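Local coordinates for FYVE, RhoGEF and PH domain-containing protein 5 (Homo sapiens, PDB 3MPX), which activates the small GTPase CDC42 by exchanging its bound GDP for GTP, here represented by a piece containing the DH domain and the first PH domain, at residues 121-126 against 167-172; 174-179 against 202-207; 229-234 against 262-267. All blocks are in the same frame, centred on the assembly; numbering follows the deposited sequence.

Contact 1. Residues 121-126 against 167-172; sequences ATHILQ and LRVVQR
His-123 meets Val-169 and Val-170 across two helices that cross steeply in broadly opposing directions, and it illustrates how a polar ring can be built into an apolar helix interface. Its CG is anti to the backbone N (chi1 -179°), which sets the imidazole against the two valines. Both approach it obliquely: His-123 CE1 lies 3.8 Å from Val-169 CG1, and His-123 ND1 lies 4.1 Å from Val-170 CG2. Only methyl groups therefore meet the ring across this interface, while NE2 has its polar partner in the hydroxyl of Tyr-130. That bond, with the edge-to-face pair to Phe-127, probably fixes the ring's rotation; the valines touch it by van der Waals contact. One residue on, Ile-124 sends its longer branch into the same interface. Ile-124 CG1 is 3.8 Å from Val-170 CG1, the two side chains crossing at a slant, and CD1 continues past the same methyl. Val-170 thus divides its branches, CG1 to the isoleucine and CG2 to the histidine. Farther along, Gln-126 turns back on its own helix, and NE2 donates to Thr-122 O at 2.8 Å from above the carbonyl plane. The axes of the two segments pass 10.9 Å apart at 136°. Within the helical DH domain, helix 66-98 covers His-123 through Leu-79 and Ile-82, helix 192-214 lies against Ile-124, and helix 21-59 packs on Val-169 through Leu-41 and Leu-44.

Contact 2. Residues 174-179 against 202-207; sequences FQYQVL and SLISKV
The carbonyl oxygen of Ser-202 is gripped twice by its own helix, by Ser-205 OG at 2.9 Å and by Lys-206 N from the same face of its plane, which pins the Ser-205 hydroxyl back. Gln-177 meets CA and CB of the same serine across the interface, its OE1 3.6 Å from Ser-205 CA in a van der Waals approach; the hydrogen bond of this oxygen is to Thr-208 OG1, which also bonds to Ile-204 O. The aliphatic part of the glutamine slides past Ile-204 in the opposite direction, Gln-177 CG being 3.7 Å from Ile-204 CG2. With CG1 anti to the carbonyl carbon (chi1 -72°), Ile-204 CD1 reaches Tyr-176 CB at 3.6 Å and lies obliquely to the ring. One branched isoleucine thus wedges between two consecutive residues. Tyr-176 OH bonds to Glu-34 on helix 21-59. Replacing Gln-177 by an alanine would probably leave the Thr-208 hydroxyl with its backbone partner, losing this tie between the helices, and uncover the CG2 side of Ile-204. The segment axes, 148° apart in direction, approach to 9.8 Å. Near-antiparallel pairing of long helices of this kind builds the elongated helical bundle of the DH (RhoGEF) domain.

Contact 3. Residues 229-234 against 262-267; sequences HSVRGQ and HLFLMN
The ring of Phe-264 is approached obliquely by Val-231 CG2 and Ser-230 OG, while one of its faces carries His-262 CD2, 3.6 Å above the plane and displaced toward the rim. Tyr-281 adds an edge-to-face pair with the same phenyl group. The closest touch across the segments is Val-231 CG2 to Phe-264 CE2 at 3.6 Å. The two side chains come from opposite directions, and Phe-264 CG, anti to the carbonyl carbon (chi1 -63°), sets CE2 against the valine methyl. Ser-230 contributes more loosely, its OG lying 4.1 Å from Phe-264 CZ; the hydroxyl is hydrogen-bonded to Ile-227 O, one turn back in helix 218-230. Val-231 is the first residue to leave helical geometry, and Arg-232 then bonds through its backbone to Tyr-281 and Leu-283, so the chain joins the edge of the PH domain's sheet beside strand 281-288. Strands 231-232 and 257-266 are not neighbours in that sheet, 281-288 and 269-275 lying between them, and the segments meet here through side chains. Dispersion and burial hold this contact: a valine methyl on an aromatic ring imposes little direction, and the directional bonds lie along the neighbouring strand.

Overall arrangement
The three contacts follow one another along the chain, and they show how a helical bundle is handed on to a beta domain. Contacts 1 and 2 share helix 162-184, their centres about 12 Å apart; they also touch directly, Ile-124 CD1 lying 3.8 Å from Val-207 O, so helices 117-138, 162-184 and 192-214 form one continuous piece of the DH domain. Contact 3 lies about 21 Å from contact 2 between centres, yet Val-178 CG2 touches His-229 ND1 at 3.5 Å in a packing contact, setting the end of helix 218-230 against the bundle. Contact 1 is more remote from contact 3, about 24 Å between centres and about 10 Å between nearest atoms.

Contact 1. Residues 121-126 against 167-172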
ATOM      1  N   ALA A 121       6.689   8.214  11.451  1.00  6.62           N
ATOM      2  CA  ALA A 121       5.772   9.329  11.691  1.00  7.19           C
ATOM      3  C   ALA A 121       6.387  10.653  11.243  1.00 14.04           C
ATOM      4  O   ALA A 121       5.724  11.452  10.583  1.00 13.03           O
ATOM      5  CB  ALA A 121       5.443   9.394  13.166  1.00  8.02           C
ATOM      6  N   THR A 122       7.674  10.854  11.577  1.00 12.27           N
ATOM      7  CA  THR A 122       8.469  12.029  11.238  1.00 12.40           C
ATOM      8  C   THR A 122       8.688  12.098   9.721  1.00 16.43           C
ATOM      9  O   THR A 122       8.625  13.187   9.155  1.00 17.03           O
ATOM     10  CB  THR A 122       9.765  11.974  12.054  1.00 24.21           C
ATOM     11  OG1 THR A 122       9.428  12.220  13.413  1.00 28.20           O
ATOM     12  CG2 THR A 122      10.780  12.986  11.623  1.00 24.26           C
ATOM     13  N   HIS A 123       8.931  10.934   9.071  1.00 11.82           N
ATOM     14  CA  HIS A 123       9.148  10.841   7.628  1.00 10.63           C
ATOM     15  C   HIS A 123       7.888  11.222   6.885  1.00 10.99           C
ATOM     16  O   HIS A 123       7.945  12.054   5.991  1.00  8.33           O
ATOM     17  CB  HIS A 123       9.613   9.439   7.225  1.00 11.81           C
ATOM     18  CG  HIS A 123       9.869   9.277   5.751  1.00 15.37           C
ATOM     19  ND1 HIS A 123       9.346   8.202   5.036  1.00 17.31           N
ATOM     20  CD2 HIS A 123      10.600  10.044   4.910  1.00 16.49           C
ATOM     21  CE1 HIS A 123       9.776   8.352   3.798  1.00 16.39           C
ATOM     22  NE2 HIS A 123      10.528   9.448   3.671  1.00 16.58           N
ATOM     23  N   ILE A 124       6.743  10.651   7.305  1.00  7.99           N
ATOM     24  CA  ILE A 124       5.400  10.891   6.772  1.00  7.67           C
ATOM     25  C   ILE A 124       5.065  12.392   6.842  1.00 12.69           C
ATOM     26  O   ILE A 124       4.630  12.944   5.838  1.00 13.58           O
ATOM     27  CB  ILE A 124       4.401  10.029   7.600  1.00 11.01           C
ATOM     28  CG1 ILE A 124       4.319   8.581   7.054  1.00 11.11           C
ATOM     29  CG2 ILE A 124       3.021  10.678   7.677  1.00 12.45           C
ATOM     30  CD1 ILE A 124       3.778   7.562   8.011  1.00 12.22           C
ATOM     31  N   LEU A 125       5.306  13.043   8.014  1.00  8.03           N
ATOM     32  CA  LEU A 125       5.017  14.453   8.286  1.00  7.42           C
ATOM     33  C   LEU A 125       5.689  15.427   7.332  1.00 10.88           C
ATOM     34  O   LEU A 125       5.112  16.481   7.057  1.00 10.07           O
ATOM     35  CB  LEU A 125       5.371  14.848   9.744  1.00  7.17           C
ATOM     36  CG  LEU A 125       4.449  14.331  10.861  1.00  9.79           C
ATOM     37  CD1 LEU A 125       5.064  14.513  12.165  1.00  9.25           C
ATOM     38  CD2 LEU A 125       3.087  14.971  10.838  1.00 10.82           C
ATOM     39  N   GLN A 126       6.888  15.096   6.834  1.00  8.32           N
ATOM     40  CA  GLN A 126       7.614  15.978   5.900  1.00  8.43           C
ATOM     41  C   GLN A 126       7.774  15.382   4.475  1.00 14.96           C
ATOM     42  O   GLN A 126       8.345  16.035   3.596  1.00 16.00           O
ATOM     43  CB  GLN A 126       8.972  16.414   6.485  1.00  8.78           C
ATOM     44  CG  GLN A 126       9.877  15.268   6.883  1.00 11.43           C
ATOM     45  CD  GLN A 126      10.859  15.690   7.937  1.00 27.40           C
ATOM     46  OE1 GLN A 126      11.694  16.595   7.747  1.00 20.77           O
ATOM     47  NE2 GLN A 126      10.816  14.994   9.051  1.00 23.63           N
ATOM     48  N   LEU A 167       6.878   5.908  -1.710  1.00 19.56           N
ATOM     49  CA  LEU A 167       5.601   5.484  -1.134  1.00 17.91           C
ATOM     50  C   LEU A 167       5.820   4.060  -0.605  1.00 18.25           C
ATOM     51  O   LEU A 167       5.223   3.677   0.407  1.00 18.10           O
ATOM     52  CB  LEU A 167       4.488   5.425  -2.208  1.00 18.30           C
ATOM     53  CG  LEU A 167       4.055   6.712  -2.916  1.00 23.53           C
ATOM     54  CD1 LEU A 167       3.175   6.388  -4.093  1.00 23.96           C
ATOM     55  CD2 LEU A 167       3.285   7.630  -1.987  1.00 25.80           C
ATOM     56  N   ARG A 168       6.696   3.286  -1.304  1.00 12.08           N
ATOM     57  CA  ARG A 168       7.080   1.910  -0.993  1.00 11.03           C
ATOM     58  C   ARG A 168       7.648   1.782   0.439  1.00 10.78           C
ATOM     59  O   ARG A 168       7.453   0.747   1.072  1.00 10.36           O
ATOM     60  CB  ARG A 168       8.059   1.367  -2.052  1.00 12.82           C
ATOM     61  CG  ARG A 168       7.380   0.636  -3.204  1.00 20.96           C
ATOM     62  CD  ARG A 168       8.315   0.468  -4.374  1.00 43.55           C
ATOM     63  NE  ARG A 168       7.746   1.001  -5.618  1.00 63.53           N
ATOM     64  CZ  ARG A 168       8.391   1.054  -6.782  1.00 78.90           C
ATOM     65  NH1 ARG A 168       9.640   0.607  -6.880  1.00 67.26           N
ATOM     66  NH2 ARG A 168       7.794   1.555  -7.856  1.00 64.47           N
ATOM     67  N   VAL A 169       8.282   2.852   0.963  1.00  4.61           N
ATOM     68  CA  VAL A 169       8.776   2.948   2.340  1.00  3.42           C
ATOM     69  C   VAL A 169       7.566   2.962   3.299  1.00  9.66           C
ATOM     70  O   VAL A 169       7.455   2.074   4.135  1.00 11.69           O
ATOM     71  CB  VAL A 169       9.709   4.185   2.517  1.00  5.93           C
ATOM     72  CG1 VAL A 169       9.968   4.533   3.987  1.00  5.06           C
ATOM     73  CG2 VAL A 169      11.021   3.985   1.764  1.00  5.39           C
ATOM     74  N   VAL A 170       6.640   3.933   3.128  1.00  5.00           N
ATOM     75  CA  VAL A 170       5.426   4.172   3.928  1.00  3.84           C
ATOM     76  C   VAL A 170       4.380   3.030   3.780  1.00  7.97           C
ATOM     77  O   VAL A 170       3.507   2.871   4.630  1.00  7.34           O
ATOM     78  CB  VAL A 170       4.828   5.546   3.506  1.00  7.06           C
ATOM     79  CG1 VAL A 170       3.622   5.953   4.360  1.00  6.80           C
ATOM     80  CG2 VAL A 170       5.888   6.634   3.512  1.00  6.56           C
ATOM     81  N   GLN A 171       4.439   2.293   2.682  1.00  5.32           N
ATOM     82  CA  GLN A 171       3.504   1.218   2.379  1.00  6.13           C
ATOM     83  C   GLN A 171       3.663  -0.001   3.347  1.00 10.44           C
ATOM     84  O   GLN A 171       2.662  -0.641   3.697  1.00  8.87           O
ATOM     85  CB  GLN A 171       3.662   0.845   0.893  1.00  7.48           C
ATOM     86  CG  GLN A 171       3.128  -0.503   0.462  1.00 16.78           C
ATOM     87  CD  GLN A 171       3.541  -0.779  -0.949  1.00 24.26           C
ATOM     88  OE1 GLN A 171       2.778  -0.552  -1.872  1.00 19.04           O
ATOM     89  NE2 GLN A 171       4.774  -1.227  -1.150  1.00 12.56           N
ATOM     90  N   ARG A 172       4.901  -0.280   3.815  1.00  7.87           N
ATOM     91  CA  ARG A 172       5.162  -1.381   4.750  1.00  8.02           C
ATOM     92  C   ARG A 172       4.275  -1.303   5.997  1.00 13.65           C
ATOM     93  O   ARG A 172       3.895  -2.342   6.552  1.00 14.22           O
ATOM     94  CB  ARG A 172       6.630  -1.374   5.185  1.00  6.74           C
ATOM     95  CG  ARG A 172       7.091  -2.652   5.893  1.00 12.75           C
ATOM     96  CD  ARG A 172       6.949  -3.915   5.044  1.00  3.00           C
ATOM     97  NE  ARG A 172       7.319  -5.095   5.819  1.00  3.00           N
ATOM     98  CZ  ARG A 172       6.788  -6.298   5.668  1.00 16.69           C
ATOM     99  NH1 ARG A 172       7.206  -7.308   6.411  1.00 14.83           N
ATOM    100  NH2 ARG A 172       5.827  -6.502   4.772  1.00  3.00           N
TER

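Contact 2. Residues 174-179 against 202-207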
ATOM      1  N   PHE A 174       1.130  -0.167   6.210  1.00  7.17           N
ATOM      2  CA  PHE A 174      -0.218  -0.680   5.904  1.00  7.46           C
ATOM      3  C   PHE A 174      -0.197  -2.237   5.770  1.00 14.23           C
ATOM      4  O   PHE A 174      -1.187  -2.904   6.086  1.00 15.03           O
ATOM      5  CB  PHE A 174      -0.809   0.016   4.662  1.00  8.73           C
ATOM      6  CG  PHE A 174      -0.871   1.529   4.778  1.00 10.18           C
ATOM      7  CD1 PHE A 174      -1.772   2.146   5.644  1.00 11.46           C
ATOM      8  CD2 PHE A 174      -0.049   2.339   3.998  1.00 12.84           C
ATOM      9  CE1 PHE A 174      -1.823   3.544   5.755  1.00 11.82           C
ATOM     10  CE2 PHE A 174      -0.108   3.744   4.112  1.00 15.25           C
ATOM     11  CZ  PHE A 174      -0.990   4.334   4.999  1.00 11.59           C
ATOM     12  N   GLN A 175       0.967  -2.796   5.382  1.00  9.81           N
ATOM     13  CA  GLN A 175       1.232  -4.218   5.280  1.00  8.90           C
ATOM     14  C   GLN A 175       1.259  -4.863   6.664  1.00 13.66           C
ATOM     15  O   GLN A 175       0.630  -5.906   6.846  1.00 13.41           O
ATOM     16  CB  GLN A 175       2.535  -4.468   4.508  1.00 10.09           C
ATOM     17  CG  GLN A 175       2.368  -4.355   2.976  1.00  9.28           C
ATOM     18  CD  GLN A 175       3.676  -4.331   2.216  1.00 21.71           C
ATOM     19  OE1 GLN A 175       4.751  -4.639   2.738  1.00 17.65           O
ATOM     20  NE2 GLN A 175       3.620  -3.942   0.957  1.00 14.08           N
ATOM     21  N   TYR A 176       1.922  -4.228   7.661  1.00 11.56           N
ATOM     22  CA  TYR A 176       1.943  -4.752   9.035  1.00 11.39           C
ATOM     23  C   TYR A 176       0.489  -4.831   9.549  1.00 16.61           C
ATOM     24  O   TYR A 176       0.085  -5.868  10.058  1.00 17.51           O
ATOM     25  CB  TYR A 176       2.763  -3.858   9.967  1.00 12.89           C
ATOM     26  CG  TYR A 176       4.261  -3.817   9.747  1.00 15.26           C
ATOM     27  CD1 TYR A 176       4.962  -4.957   9.355  1.00 16.84           C
ATOM     28  CD2 TYR A 176       4.998  -2.681  10.065  1.00 16.43           C
ATOM     29  CE1 TYR A 176       6.347  -4.936   9.197  1.00 16.65           C
ATOM     30  CE2 TYR A 176       6.383  -2.649   9.913  1.00 17.57           C
ATOM     31  CZ  TYR A 176       7.050  -3.771   9.457  1.00 25.19           C
ATOM     32  OH  TYR A 176       8.409  -3.721   9.289  1.00 28.08           O
ATOM     33  N   GLN A 177      -0.312  -3.763   9.329  1.00 11.72           N
ATOM     34  CA  GLN A 177      -1.735  -3.689   9.657  1.00  9.74           C
ATOM     35  C   GLN A 177      -2.512  -4.855   9.070  1.00 12.87           C
ATOM     36  O   GLN A 177      -3.163  -5.561   9.828  1.00 12.82           O
ATOM     37  CB  GLN A 177      -2.319  -2.370   9.166  1.00 10.59           C
ATOM     38  CG  GLN A 177      -2.015  -1.213  10.111  1.00 29.33           C
ATOM     39  CD  GLN A 177      -2.582   0.123   9.683  1.00 61.49           C
ATOM     40  OE1 GLN A 177      -2.792   1.005  10.521  1.00 59.97           O
ATOM     41  NE2 GLN A 177      -2.817   0.330   8.377  1.00 54.92           N
ATOM     42  N   VAL A 178      -2.388  -5.124   7.755  1.00  9.72           N
ATOM     43  CA  VAL A 178      -3.123  -6.244   7.139  1.00 10.18           C
ATOM     44  C   VAL A 178      -2.600  -7.611   7.641  1.00 16.43           C
ATOM     45  O   VAL A 178      -3.414  -8.467   7.982  1.00 16.01           O
ATOM     46  CB  VAL A 178      -3.276  -6.207   5.581  1.00 13.15           C
ATOM     47  CG1 VAL A 178      -3.797  -4.869   5.097  1.00 12.35           C
ATOM     48  CG2 VAL A 178      -1.992  -6.575   4.850  1.00 12.98           C
ATOM     49  N   LEU A 179      -1.269  -7.795   7.715  1.00 14.30           N
ATOM     50  CA  LEU A 179      -0.667  -9.044   8.180  1.00 14.83           C
ATOM     51  C   LEU A 179      -1.012  -9.318   9.638  1.00 19.21           C
ATOM     52  O   LEU A 179      -1.408 -10.445   9.962  1.00 20.05           O
ATOM     53  CB  LEU A 179       0.867  -9.031   8.010  1.00 15.16           C
ATOM     54  CG  LEU A 179       1.409  -9.446   6.651  1.00 20.56           C
ATOM     55  CD1 LEU A 179       2.573  -8.583   6.250  1.00 20.56           C
ATOM     56  CD2 LEU A 179       1.864 -10.881   6.671  1.00 25.37           C
ATOM     57  N   SER A 202      -2.269  -0.958  17.371  1.00 12.25           N
ATOM     58  CA  SER A 202      -2.632   0.403  17.737  1.00 12.23           C
ATOM     59  C   SER A 202      -1.405   1.323  17.611  1.00 18.29           C
ATOM     60  O   SER A 202      -1.543   2.486  17.193  1.00 17.91           O
ATOM     61  CB  SER A 202      -3.260   0.442  19.127  1.00 13.08           C
ATOM     62  OG  SER A 202      -2.271   0.307  20.127  1.00 22.28           O
ATOM     63  N   LEU A 203      -0.208   0.765  17.905  1.00 14.80           N
ATOM     64  CA  LEU A 203       1.085   1.442  17.807  1.00 14.86           C
ATOM     65  C   LEU A 203       1.304   1.854  16.348  1.00 19.17           C
ATOM     66  O   LEU A 203       1.693   2.987  16.099  1.00 20.53           O
ATOM     67  CB  LEU A 203       2.219   0.502  18.324  1.00 14.99           C
ATOM     68  CG  LEU A 203       3.666   1.042  18.395  1.00 19.96           C
ATOM     69  CD1 LEU A 203       4.445   0.411  19.535  1.00 19.83           C
ATOM     70  CD2 LEU A 203       4.436   0.748  17.107  1.00 22.76           C
ATOM     71  N   ILE A 204       1.040   0.952  15.393  1.00 15.02           N
ATOM     72  CA  ILE A 204       1.213   1.211  13.957  1.00 14.38           C
ATOM     73  C   ILE A 204       0.114   2.128  13.461  1.00 16.09           C
ATOM     74  O   ILE A 204       0.378   2.948  12.583  1.00 14.48           O
ATOM     75  CB  ILE A 204       1.292  -0.117  13.138  1.00 17.72           C
ATOM     76  CG1 ILE A 204       2.625  -0.844  13.394  1.00 17.94           C
ATOM     77  CG2 ILE A 204       1.084   0.096  11.626  1.00 17.74           C
ATOM     78  CD1 ILE A 204       2.513  -2.349  13.230  1.00 21.29           C
ATOM     79  N   SER A 205      -1.118   1.999  14.014  1.00 13.15           N
ATOM     80  CA  SER A 205      -2.243   2.833  13.587  1.00 12.96           C
ATOM     81  C   SER A 205      -2.001   4.265  13.981  1.00 16.38           C
ATOM     82  O   SER A 205      -2.393   5.135  13.234  1.00 16.01           O
ATOM     83  CB  SER A 205      -3.576   2.322  14.119  1.00 18.48           C
ATOM     84  OG  SER A 205      -3.831   2.761  15.445  1.00 36.01           O
ATOM     85  N   LYS A 206      -1.277   4.510  15.105  1.00 13.52           N
ATOM     86  CA  LYS A 206      -0.886   5.843  15.572  1.00 13.28           C
ATOM     87  C   LYS A 206       0.014   6.475  14.496  1.00 20.06           C
ATOM     88  O   LYS A 206      -0.160   7.653  14.166  1.00 21.29           O
ATOM     89  CB  LYS A 206      -0.137   5.753  16.912  1.00 14.71           C
ATOM     90  CG  LYS A 206      -0.957   6.151  18.154  1.00 24.65           C
ATOM     91  CD  LYS A 206      -1.118   5.022  19.209  1.00 35.89           C
ATOM     92  CE  LYS A 206       0.158   4.530  19.899  1.00 38.13           C
ATOM     93  NZ  LYS A 206      -0.058   3.312  20.756  1.00 22.73           N
ATOM     94  N   VAL A 207       0.897   5.656  13.883  1.00 16.39           N
ATOM     95  CA  VAL A 207       1.818   6.082  12.822  1.00 16.16           C
ATOM     96  C   VAL A 207       1.099   6.277  11.475  1.00 20.89           C
ATOM     97  O   VAL A 207       1.321   7.304  10.845  1.00 20.25           O
ATOM     98  CB  VAL A 207       3.058   5.153  12.683  1.00 19.18           C
ATOM     99  CG1 VAL A 207       4.100   5.768  11.753  1.00 19.20           C
ATOM    100  CG2 VAL A 207       3.686   4.853  14.037  1.00 18.36           C
TER

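Contact 3. Residues 229-234 against 262-267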
ATOM      1  N   HIS A 229      -4.514  -7.177  -0.678  1.00 25.19           N
ATOM      2  CA  HIS A 229      -4.606  -8.217   0.350  1.00 25.83           C
ATOM      3  C   HIS A 229      -5.965  -8.960   0.350  1.00 29.64           C
ATOM      4  O   HIS A 229      -6.007 -10.148   0.709  1.00 27.97           O
ATOM      5  CB  HIS A 229      -4.310  -7.611   1.741  1.00 27.32           C
ATOM      6  CG  HIS A 229      -4.240  -8.632   2.832  1.00 32.04           C
ATOM      7  ND1 HIS A 229      -3.082  -9.380   3.056  1.00 34.58           N
ATOM      8  CD2 HIS A 229      -5.198  -9.038   3.703  1.00 34.57           C
ATOM      9  CE1 HIS A 229      -3.375 -10.208   4.054  1.00 34.28           C
ATOM     10  NE2 HIS A 229      -4.631 -10.035   4.486  1.00 34.53           N
ATOM     11  N   SER A 230      -7.072  -8.267  -0.035  1.00 26.38           N
ATOM     12  CA  SER A 230      -8.387  -8.903  -0.038  1.00 25.62           C
ATOM     13  C   SER A 230      -8.595  -9.764  -1.281  1.00 30.97           C
ATOM     14  O   SER A 230      -9.108 -10.879  -1.161  1.00 31.62           O
ATOM     15  CB  SER A 230      -9.501  -7.874   0.110  1.00 27.71           C
ATOM     16  OG  SER A 230      -9.543  -6.972  -0.979  1.00 33.80           O
ATOM     17  N   VAL A 231      -8.172  -9.277  -2.461  1.00 26.87           N
ATOM     18  CA  VAL A 231      -8.337 -10.006  -3.715  1.00 26.98           C
ATOM     19  C   VAL A 231      -7.309 -11.157  -3.869  1.00 34.74           C
ATOM     20  O   VAL A 231      -6.101 -10.911  -3.860  1.00 35.31           O
ATOM     21  CB  VAL A 231      -8.316  -9.079  -4.965  1.00 29.73           C
ATOM     22  CG1 VAL A 231      -8.824  -9.820  -6.198  1.00 29.33           C
ATOM     23  CG2 VAL A 231      -9.115  -7.796  -4.743  1.00 28.93           C
ATOM     24  N   ARG A 232      -7.812 -12.407  -4.031  1.00 32.55           N
ATOM     25  CA  ARG A 232      -7.044 -13.616  -4.353  1.00 31.99           C
ATOM     26  C   ARG A 232      -6.918 -13.555  -5.901  1.00 37.86           C
ATOM     27  O   ARG A 232      -7.891 -13.838  -6.619  1.00 36.06           O
ATOM     28  CB  ARG A 232      -7.811 -14.892  -3.933  1.00 28.42           C
ATOM     29  CG  ARG A 232      -7.302 -15.572  -2.680  1.00 31.70           C
ATOM     30  CD  ARG A 232      -8.449 -16.100  -1.843  1.00 35.17           C
ATOM     31  N   GLY A 233      -5.760 -13.086  -6.383  1.00 36.74           N
ATOM     32  CA  GLY A 233      -5.509 -12.918  -7.814  1.00 37.30           C
ATOM     33  C   GLY A 233      -4.863 -11.608  -8.233  1.00 41.94           C
ATOM     34  O   GLY A 233      -4.250 -11.554  -9.302  1.00 42.28           O
ATOM     35  N   GLN A 234      -5.039 -10.530  -7.431  1.00 38.24           N
ATOM     36  CA  GLN A 234      -4.455  -9.206  -7.676  1.00 37.51           C
ATOM     37  C   GLN A 234      -3.237  -9.057  -6.761  1.00 42.98           C
ATOM     38  O   GLN A 234      -3.373  -9.081  -5.526  1.00 41.25           O
ATOM     39  CB  GLN A 234      -5.466  -8.080  -7.458  1.00 38.11           C
ATOM     40  N   HIS A 262     -18.085  -8.603  -7.303  1.00 23.75           N
ATOM     41  CA  HIS A 262     -17.655  -7.414  -6.575  1.00 22.77           C
ATOM     42  C   HIS A 262     -16.691  -6.610  -7.417  1.00 26.07           C
ATOM     43  O   HIS A 262     -15.686  -7.157  -7.855  1.00 26.73           O
ATOM     44  CB  HIS A 262     -17.059  -7.767  -5.204  1.00 23.70           C
ATOM     45  CG  HIS A 262     -16.916  -6.572  -4.324  1.00 27.09           C
ATOM     46  ND1 HIS A 262     -17.966  -6.127  -3.546  1.00 28.66           N
ATOM     47  CD2 HIS A 262     -15.884  -5.698  -4.216  1.00 28.95           C
ATOM     48  CE1 HIS A 262     -17.531  -5.027  -2.958  1.00 28.26           C
ATOM     49  NE2 HIS A 262     -16.281  -4.728  -3.332  1.00 28.62           N
ATOM     50  N   LEU A 263     -16.982  -5.309  -7.632  1.00 21.82           N
ATOM     51  CA  LEU A 263     -16.193  -4.416  -8.498  1.00 21.44           C
ATOM     52  C   LEU A 263     -15.299  -3.385  -7.797  1.00 24.83           C
ATOM     53  O   LEU A 263     -15.824  -2.509  -7.100  1.00 25.79           O
ATOM     54  CB  LEU A 263     -17.133  -3.605  -9.435  1.00 21.52           C
ATOM     55  CG  LEU A 263     -18.126  -4.302 -10.369  1.00 26.03           C
ATOM     56  CD1 LEU A 263     -18.631  -3.327 -11.379  1.00 25.82           C
ATOM     57  CD2 LEU A 263     -17.503  -5.480 -11.102  1.00 29.37           C
ATOM     58  N   PHE A 264     -13.974  -3.379  -8.109  1.00 18.02           N
ATOM     59  CA  PHE A 264     -13.055  -2.341  -7.621  1.00 15.10           C
ATOM     60  C   PHE A 264     -12.680  -1.415  -8.798  1.00 19.51           C
ATOM     61  O   PHE A 264     -11.870  -1.795  -9.640  1.00 16.64           O
ATOM     62  CB  PHE A 264     -11.806  -2.941  -6.981  1.00 14.89           C
ATOM     63  CG  PHE A 264     -12.022  -3.778  -5.753  1.00 14.66           C
ATOM     64  CD1 PHE A 264     -12.120  -3.188  -4.496  1.00 15.06           C
ATOM     65  CD2 PHE A 264     -12.087  -5.166  -5.839  1.00 15.67           C
ATOM     66  CE1 PHE A 264     -12.274  -3.973  -3.354  1.00 14.76           C
ATOM     67  CE2 PHE A 264     -12.262  -5.949  -4.686  1.00 16.74           C
ATOM     68  CZ  PHE A 264     -12.345  -5.349  -3.458  1.00 13.53           C
ATOM     69  N   LEU A 265     -13.312  -0.229  -8.879  1.00 20.53           N
ATOM     70  CA  LEU A 265     -13.076   0.746  -9.953  1.00 23.20           C
ATOM     71  C   LEU A 265     -11.982   1.792  -9.604  1.00 34.74           C
ATOM     72  O   LEU A 265     -12.128   2.608  -8.693  1.00 32.62           O
ATOM     73  CB  LEU A 265     -14.386   1.445 -10.419  1.00 22.63           C
ATOM     74  CG  LEU A 265     -14.263   2.761 -11.221  1.00 26.64           C
ATOM     75  CD1 LEU A 265     -14.005   2.518 -12.684  1.00 26.41           C
ATOM     76  CD2 LEU A 265     -15.487   3.621 -11.063  1.00 29.78           C
HETATM   77  N   MSE A 266     -10.901   1.755 -10.389  1.00 38.66           N
HETATM   78  CA  MSE A 266      -9.782   2.685 -10.336  1.00 41.80           C
HETATM   79  C   MSE A 266      -9.853   3.533 -11.601  1.00 46.05           C
HETATM   80  O   MSE A 266     -10.528   3.147 -12.562  1.00 45.43           O
HETATM   81  CB  MSE A 266      -8.442   1.932 -10.325  1.00 45.66           C
HETATM   82  CG  MSE A 266      -7.797   1.883  -8.977  1.00 55.80           C
HETATM   83 SE   MSE A 266      -8.338   0.315  -7.974  1.00 67.93          SE
HETATM   84  CE  MSE A 266      -7.420  -1.100  -8.970  1.00 64.68           C
ATOM     85  N   ASN A 267      -9.114   4.656 -11.625  1.00 42.47           N
ATOM     86  CA  ASN A 267      -9.021   5.515 -12.808  1.00 42.10           C
ATOM     87  C   ASN A 267      -8.221   4.784 -13.894  1.00 45.45           C
ATOM     88  O   ASN A 267      -8.425   4.985 -15.091  1.00 44.97           O
ATOM     89  CB  ASN A 267      -8.357   6.851 -12.441  1.00 40.90           C
ATOM     90  CG  ASN A 267      -7.048   6.760 -11.677  1.00 56.81           C
ATOM     91  OD1 ASN A 267      -6.315   5.751 -11.705  1.00 39.28           O
ATOM     92  ND2 ASN A 267      -6.708   7.856 -11.013  1.00 52.53           N
TER